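Glycosyl hydrolase (Rhizobium leguminosarum bv. trifolii, PDB 5NDX) probably hydrolyses O-glycosidic bonds as an alpha-L-iduronidase of glycoside hydrolase family 39. Local coordinates at residues Y131-L136 with D171-S176; A122-Y127 with W139-T144. The protein carries 2 engineered substitutions. All coordinates share one frame; numbering follows the deposited sequence.

Contact 1: residues Y131-L136 with D171-S176; sequences YGMDEL and DAIDPS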
loop_
_atom_site.group_PDB
_atom_site.type_symbol
_atom_site.label_atom_id
_atom_site.label_comp_id
_atom_site.label_asym_id
_atom_site.label_seq_id
_atom_site.Cartn_x
_atom_site.Cartn_y
_atom_site.Cartn_z
ATOM N N TYR A 131 1.933 -23.941 2.781
ATOM C CA TYR A 131 0.730 -23.128 2.615
ATOM C C TYR A 131 -0.279 -23.639 1.609
ATOM O O TYR A 131 -1.374 -23.121 1.564
ATOM C CB TYR A 131 1.105 -21.707 2.176
ATOM C CG TYR A 131 2.119 -21.037 3.049
ATOM C CD1 TYR A 131 1.912 -20.916 4.411
ATOM C CD2 TYR A 131 3.271 -20.502 2.504
ATOM C CE1 TYR A 131 2.868 -20.300 5.229
ATOM C CE2 TYR A 131 4.217 -19.886 3.291
ATOM C CZ TYR A 131 4.010 -19.771 4.653
ATOM O OH TYR A 131 4.977 -19.172 5.422
ATOM N N GLY A 132 0.075 -24.630 0.801
ATOM C CA GLY A 132 -0.774 -25.064 -0.322
ATOM C C GLY A 132 -0.300 -24.414 -1.607
ATOM O O GLY A 132 0.169 -23.227 -1.616
ATOM N N MET A 133 -0.395 -25.176 -2.689
ATOM C CA MET A 133 0.018 -24.682 -3.990
ATOM C C MET A 133 -0.934 -23.592 -4.527
ATOM O O MET A 133 -0.490 -22.728 -5.267
ATOM C CB MET A 133 0.243 -25.835 -5.002
ATOM C CG MET A 133 1.594 -26.624 -4.834
ATOM S SD MET A 133 3.246 -25.885 -5.200
ATOM C CE MET A 133 3.181 -25.020 -6.790
ATOM N N ASP A 134 -2.201 -23.611 -4.159
ATOM C CA ASP A 134 -3.089 -22.509 -4.487
ATOM C C ASP A 134 -2.501 -21.165 -3.947
ATOM O O ASP A 134 -2.419 -20.215 -4.722
ATOM C CB ASP A 134 -4.505 -22.755 -3.961
ATOM C CG ASP A 134 -5.273 -23.802 -4.794
ATOM O OD1 ASP A 134 -4.766 -24.235 -5.876
ATOM O OD2 ASP A 134 -6.398 -24.183 -4.369
ATOM N N GLU A 135 -2.015 -21.149 -2.689
ATOM C CA GLU A 135 -1.396 -19.947 -2.100
ATOM C C GLU A 135 -0.199 -19.531 -2.909
ATOM O O GLU A 135 -0.133 -18.370 -3.312
ATOM C CB GLU A 135 -1.042 -20.102 -0.611
ATOM C CG GLU A 135 -0.275 -18.924 0.023
ATOM C CD GLU A 135 -1.054 -17.614 0.064
ATOM O OE1 GLU A 135 -2.271 -17.654 0.152
ATOM O OE2 GLU A 135 -0.453 -16.523 -0.014
ATOM N N LEU A 136 0.706 -20.470 -3.192
ATOM C CA LEU A 136 1.911 -20.154 -3.973
ATOM C C LEU A 136 1.653 -19.509 -5.330
ATOM O O LEU A 136 2.369 -18.590 -5.771
ATOM C CB LEU A 136 2.773 -21.407 -4.188
ATOM C CG LEU A 136 4.122 -21.477 -3.501
ATOM C CD1 LEU A 136 5.116 -20.663 -4.228
ATOM C CD2 LEU A 136 4.060 -21.005 -2.063
ATOM N N ASP A 171 10.356 -23.672 -12.682
ATOM C CA ASP A 171 9.818 -24.672 -13.642
ATOM C C ASP A 171 9.921 -26.115 -13.115
ATOM O O ASP A 171 9.023 -26.895 -13.377
ATOM C CB ASP A 171 10.469 -24.560 -15.037
ATOM C CG ASP A 171 9.951 -23.357 -15.836
ATOM O OD1 ASP A 171 9.125 -22.597 -15.296
ATOM O OD2 ASP A 171 10.357 -23.157 -17.008
ATOM N N ALA A 172 10.952 -26.441 -12.315
ATOM C CA ALA A 172 11.048 -27.797 -11.731
ATOM C C ALA A 172 9.812 -28.187 -10.925
ATOM O O ALA A 172 9.487 -29.335 -10.865
ATOM C CB ALA A 172 12.291 -27.950 -10.864
ATOM N N ILE A 173 9.133 -27.245 -10.297
ATOM C CA ILE A 173 7.940 -27.564 -9.533
ATOM C C ILE A 173 6.705 -27.087 -10.276
ATOM O O ILE A 173 5.703 -27.794 -10.269
ATOM C CB ILE A 173 7.934 -26.868 -8.159
ATOM C CG1 ILE A 173 9.092 -27.349 -7.284
ATOM C CG2 ILE A 173 6.578 -27.063 -7.454
ATOM C CD1 ILE A 173 8.764 -28.549 -6.416
ATOM N N ASP A 174 6.718 -25.870 -10.854
ATOM C CA ASP A 174 5.473 -25.318 -11.419
ATOM C C ASP A 174 5.719 -24.144 -12.348
ATOM O O ASP A 174 5.952 -23.021 -11.867
ATOM C CB ASP A 174 4.534 -24.936 -10.267
ATOM C CG ASP A 174 3.142 -24.594 -10.718
ATOM O OD1 ASP A 174 2.860 -24.462 -11.941
ATOM O OD2 ASP A 174 2.319 -24.418 -9.797
ATOM N N PRO A 175 5.652 -24.375 -13.672
ATOM C CA PRO A 175 5.924 -23.297 -14.620
ATOM C C PRO A 175 4.896 -22.176 -14.677
ATOM O O PRO A 175 5.151 -21.142 -15.314
ATOM C CB PRO A 175 5.967 -24.019 -15.988
ATOM C CG PRO A 175 6.207 -25.444 -15.655
ATOM C CD PRO A 175 5.394 -25.635 -14.402
ATOM N N SER A 176 3.744 -22.372 -14.050
ATOM C CA SER A 176 2.790 -21.302 -13.949
ATOM C C SER A 176 3.092 -20.322 -12.764
ATOM O O SER A 176 2.336 -19.393 -12.549
ATOM C CB SER A 176 1.378 -21.907 -13.855
ATOM O OG SER A 176 1.246 -22.510 -12.595
#
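The carboxylate of D174 divides its surroundings between its two oxygens: the methyl group of M133 approaches OD2, and S176 claims OD1. M133 CE stands 3.2 Å from D174 OD2 and 3.7 Å from D174 CB, so the methyl lies against the flank of the aspartate while the two side chains run past each other in opposite senses. On the far oxygen, S176 N gives a 3.1 Å bond to D174 OD1 from well above the carboxylate plane, closing an Asx turn. From the same face, S176 OG donates to D174 OD1 at 2.6 Å on the syn side, 33° out of the plane. Two donors on OD1, with the salt bridge from R137 on OD2, probably limit the rotation of the group and leave OD2 toward the methionine.

The thioether reaches this spot by folding on itself. M133 bends at chi2 (-69°) and again at chi3, which curls CE off the start of helix 133-136 toward the loop that follows helix 155-171. There I173 adds the apolar half of the contact: its CG2 branch, anti to its own backbone N, lies 4.0 Å from M133 CE and also borders the sulfur. Behind M133, G132 serves as N-cap, and its carbonyl O accepts from L136 N in the first helical turn; its positive phi lets the chain leave one helix and enter the next.

In the example as a whole, a flexible thioether bridges an aliphatic branch and a buried carboxylate. A methyl bonded to sulfur carries a slight positive polarisation, so its nearness to OD2 is probably tolerable electrostatically, while the charge itself is probably balanced by R137, with the S176 donors helping. Across the segments the contact is close packing of M133 on I173 and D174; the S176 hydrogen bonds lie within the loop.

Contact 2: residues A122-Y127 with W139-T144; sequences ATVDRY and WYFETT. With 8U8 ((2~{R},3~{S},4~{S},5~{R},6~{S})-6-(4-methyl-2-oxidanylidene-chromen-7-yl)oxy-3,4,5-tris(oxidanyl)oxane-2-carboxylic acid), chain N; SO4 (sulfate ion), chain L.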
loop_
_atom_site.group_PDB
_atom_site.type_symbol
_atom_site.label_atom_id
_atom_site.label_comp_id
_atom_site.label_asym_id
_atom_site.label_seq_id
_atom_site.Cartn_x
_atom_site.Cartn_y
_atom_site.Cartn_z
ATOM N N ALA A 122 13.807 -25.600 -4.095
ATOM C CA ALA A 122 13.540 -25.967 -2.702
ATOM C C ALA A 122 12.545 -24.980 -1.989
ATOM O O ALA A 122 11.696 -25.395 -1.155
ATOM C CB ALA A 122 14.854 -26.076 -1.926
ATOM N N THR A 123 12.638 -23.708 -2.350
ATOM C CA THR A 123 11.775 -22.664 -1.788
ATOM C C THR A 123 10.334 -22.933 -2.141
ATOM O O THR A 123 9.456 -23.005 -1.272
ATOM C CB THR A 123 12.175 -21.278 -2.328
ATOM O OG1 THR A 123 13.560 -21.039 -2.085
ATOM C CG2 THR A 123 11.354 -20.180 -1.683
ATOM N N VAL A 124 10.111 -23.124 -3.434
ATOM C CA VAL A 124 8.810 -23.371 -3.968
ATOM C C VAL A 124 8.245 -24.695 -3.443
ATOM O O VAL A 124 7.068 -24.802 -3.060
ATOM C CB VAL A 124 8.891 -23.294 -5.501
ATOM C CG1 VAL A 124 7.728 -24.013 -6.137
ATOM C CG2 VAL A 124 8.846 -21.819 -5.878
ATOM N N ASP A 125 9.103 -25.699 -3.390
ATOM C CA ASP A 125 8.709 -26.964 -2.786
ATOM C C ASP A 125 8.284 -26.834 -1.316
ATOM O O ASP A 125 7.247 -27.305 -0.917
ATOM C CB ASP A 125 9.842 -27.983 -2.904
ATOM C CG ASP A 125 9.411 -29.343 -2.438
ATOM O OD1 ASP A 125 8.659 -29.972 -3.190
ATOM O OD2 ASP A 125 9.763 -29.718 -1.300
ATOM N N ARG A 126 9.078 -26.161 -0.518
ATOM C CA ARG A 126 8.740 -26.007 0.871
ATOM C C ARG A 126 7.447 -25.187 1.120
ATOM O O ARG A 126 6.602 -25.595 1.944
ATOM C CB ARG A 126 9.885 -25.367 1.580
ATOM C CG ARG A 126 9.676 -25.239 3.065
ATOM C CD ARG A 126 10.904 -24.586 3.657
ATOM N NE ARG A 126 10.775 -24.524 5.106
ATOM C CZ ARG A 126 10.975 -25.560 5.924
ATOM N NH1 ARG A 126 11.318 -26.757 5.449
ATOM N NH2 ARG A 126 10.815 -25.414 7.231
ATOM N N TYR A 127 7.287 -24.053 0.429
ATOM C CA TYR A 127 6.208 -23.139 0.792
ATOM C C TYR A 127 4.919 -23.593 0.146
ATOM O O TYR A 127 3.859 -23.432 0.721
ATOM C CB TYR A 127 6.611 -21.642 0.607
ATOM C CG TYR A 127 7.706 -21.320 1.586
ATOM C CD1 TYR A 127 7.482 -21.431 2.961
ATOM C CD2 TYR A 127 8.974 -20.963 1.167
ATOM C CE1 TYR A 127 8.505 -21.187 3.875
ATOM C CE2 TYR A 127 10.007 -20.783 2.077
ATOM C CZ TYR A 127 9.761 -20.892 3.424
ATOM O OH TYR A 127 10.778 -20.700 4.311
ATOM N N TRP A 139 1.295 -15.772 -5.752
ATOM C CA TRP A 139 2.465 -14.937 -5.541
ATOM C C TRP A 139 3.039 -14.521 -6.881
ATOM O O TRP A 139 2.609 -15.046 -7.902
ATOM C CB TRP A 139 3.513 -15.642 -4.749
ATOM C CG TRP A 139 3.115 -16.051 -3.370
ATOM C CD1 TRP A 139 1.916 -15.912 -2.783
ATOM C CD2 TRP A 139 3.946 -16.748 -2.443
ATOM N NE1 TRP A 139 1.937 -16.471 -1.513
ATOM C CE2 TRP A 139 3.187 -16.973 -1.280
ATOM C CE3 TRP A 139 5.298 -17.135 -2.450
ATOM C CZ2 TRP A 139 3.708 -17.610 -0.162
ATOM C CZ3 TRP A 139 5.818 -17.762 -1.322
ATOM C CH2 TRP A 139 5.030 -17.999 -0.208
ATOM N N TYR A 140 3.923 -13.513 -6.876
ATOM C CA TYR A 140 4.745 -13.173 -8.047
ATOM C C TYR A 140 6.190 -13.269 -7.613
ATOM O O TYR A 140 6.514 -12.888 -6.513
ATOM C CB TYR A 140 4.418 -11.790 -8.631
ATOM C CG TYR A 140 3.021 -11.731 -9.167
ATOM C CD1 TYR A 140 1.951 -11.487 -8.329
ATOM C CD2 TYR A 140 2.758 -11.992 -10.502
ATOM C CE1 TYR A 140 0.641 -11.511 -8.815
ATOM C CE2 TYR A 140 1.443 -11.979 -11.014
ATOM C CZ TYR A 140 0.385 -11.777 -10.171
ATOM O OH TYR A 140 -0.930 -11.783 -10.680
ATOM N N PHE A 141 7.039 -13.811 -8.486
ATOM C CA PHE A 141 8.465 -13.918 -8.243
ATOM C C PHE A 141 9.173 -12.976 -9.167
ATOM O O PHE A 141 8.766 -12.821 -10.311
ATOM C CB PHE A 141 8.961 -15.341 -8.488
ATOM C CG PHE A 141 8.418 -16.309 -7.507
ATOM C CD1 PHE A 141 9.078 -16.512 -6.297
ATOM C CD2 PHE A 141 7.192 -16.910 -7.727
ATOM C CE1 PHE A 141 8.553 -17.383 -5.346
ATOM C CE2 PHE A 141 6.643 -17.755 -6.774
ATOM C CZ PHE A 141 7.333 -17.991 -5.592
ATOM N N GLU A 142 10.232 -12.367 -8.651
ATOM C CA GLU A 142 10.983 -11.339 -9.366
ATOM C C GLU A 142 12.464 -11.559 -9.234
ATOM O O GLU A 142 12.940 -12.079 -8.220
ATOM C CB GLU A 142 10.710 -9.938 -8.762
ATOM C CG GLU A 142 10.938 -8.845 -9.767
ATOM C CD GLU A 142 10.726 -7.447 -9.217
ATOM O OE1 GLU A 142 10.762 -7.297 -7.997
ATOM O OE2 GLU A 142 10.560 -6.511 -10.008
ATOM N N THR A 143 13.192 -11.092 -10.224
ATOM C CA THR A 143 14.648 -10.984 -10.095
ATOM C C THR A 143 15.057 -10.040 -8.968
ATOM O O THR A 143 14.311 -9.137 -8.539
ATOM C CB THR A 143 15.309 -10.314 -11.297
ATOM O OG1 THR A 143 14.708 -9.014 -11.458
ATOM C CG2 THR A 143 15.169 -11.137 -12.522
ATOM N N THR A 144 16.297 -10.265 -8.570
ATOM C CA THR A 144 16.993 -9.569 -7.519
ATOM C C THR A 144 17.022 -8.149 -7.934
ATOM O O THR A 144 17.212 -7.800 -9.122
ATOM C CB THR A 144 18.469 -10.126 -7.329
ATOM O OG1 THR A 144 18.939 -9.935 -5.988
ATOM C CG2 THR A 144 19.455 -9.504 -8.331
HETATM C C15 8U8 N . 4.190 -8.440 -10.531
HETATM C C13 8U8 N . 2.968 -8.581 -11.194
HETATM C C14 8U8 N . 2.938 -9.033 -12.507
HETATM C C16 8U8 N . 1.722 -9.248 -13.141
HETATM O O9 8U8 N . 1.714 -9.594 -14.315
HETATM O O8 8U8 N . 0.554 -8.948 -12.512
HETATM C C11 8U8 N . 0.562 -8.557 -11.221
HETATM C C10 8U8 N . -0.673 -8.379 -10.648
HETATM C C12 8U8 N . 1.754 -8.356 -10.539
HETATM C C7 8U8 N . 1.668 -7.965 -9.202
HETATM C C8 8U8 N . 0.420 -7.775 -8.621
HETATM C C9 8U8 N . -0.765 -7.988 -9.330
HETATM O O2 8U8 N . -1.971 -7.803 -8.702
HETATM C C5 8U8 N . -3.154 -8.442 -9.250
HETATM O O1 8U8 N . -3.594 -7.458 -10.202
HETATM C C1 8U8 N . -4.857 -7.672 -10.872
HETATM C C6 8U8 N . -4.817 -8.947 -11.787
HETATM O O7 8U8 N . -3.718 -9.341 -12.226
HETATM O O6 8U8 N . -5.894 -9.535 -11.970
HETATM C C2 8U8 N . -5.908 -7.782 -9.770
HETATM O O5 8U8 N . -7.253 -7.969 -10.309
HETATM C C3 8U8 N . -5.543 -8.931 -8.803
HETATM O O4 8U8 N . -6.489 -8.932 -7.766
HETATM C C4 8U8 N . -4.168 -8.674 -8.184
HETATM O O3 8U8 N . -3.745 -9.766 -7.365
HETATM S S SO4 L . 12.825 -28.612 8.362
HETATM O O1 SO4 L . 11.983 -27.661 9.160
HETATM O O2 SO4 L . 11.959 -29.260 7.333
HETATM O O3 SO4 L . 13.967 -27.931 7.674
HETATM O O4 SO4 L . 13.370 -29.643 9.300
#
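In the outer layer of this (beta/alpha)8 barrel, V124 and Y127 of helix 110-131 pack on F141 of strand 140-142 and on W139, which just precedes the strand. Two small apolar meetings carry the join. With CG1 of V124 anti to the backbone N (chi1 159°), the other branch, CG2, is anti to the carbonyl carbon and meets F141: V124 CG2 and F141 CZ are 4.1 Å apart, the two side chains slanting across each other. Nearly one turn on, Y127 CB sits 4.1 Å from W139 CH2. The polar ends have other partners: Y127 OH bonds to D79, and W139 NE1 to E135.

Y140, at the start of the strand, faces away from the helix, into a ligand pocket. The coumarin of the bound ligand lies over one face of its ring, C12 of the ligand being 3.5 Å above the centre of the Y140 ring.

Farther from the strand on the same helix, R126 holds a sulfate, probably from the crystallisation liquor, with two hydrogen bonds, R126 NH1 to O2 and NH2 to O1, both 3.2 Å; NH2 also forms a salt bridge with D79. Helices packed on the outside of parallel strands are characteristic of the TIM barrel.

How the contacts relate
From the N terminus the order is 122-127, 131-136, 139-144, 171-176, so the two contacts alternate and cross. Contact 2 spans 11 intervening residues, closing the short return from helix 110-131 through helix 133-136 to strand 140-142. Contact 1 then spans 34 residues, bringing the loop between helix 155-171 and strand 179-184 back to helix 133-136. With their centres 9 Å apart, they share one apolar patch: I173 CB meets V124 CG1 at 3.5 Å, and L136 CD1 meets F141 CZ at 3.7 Å. Together they tie two successive beta/alpha units of the barrel, with the short helix 133-136 linking helix 110-131 to strand 140-142.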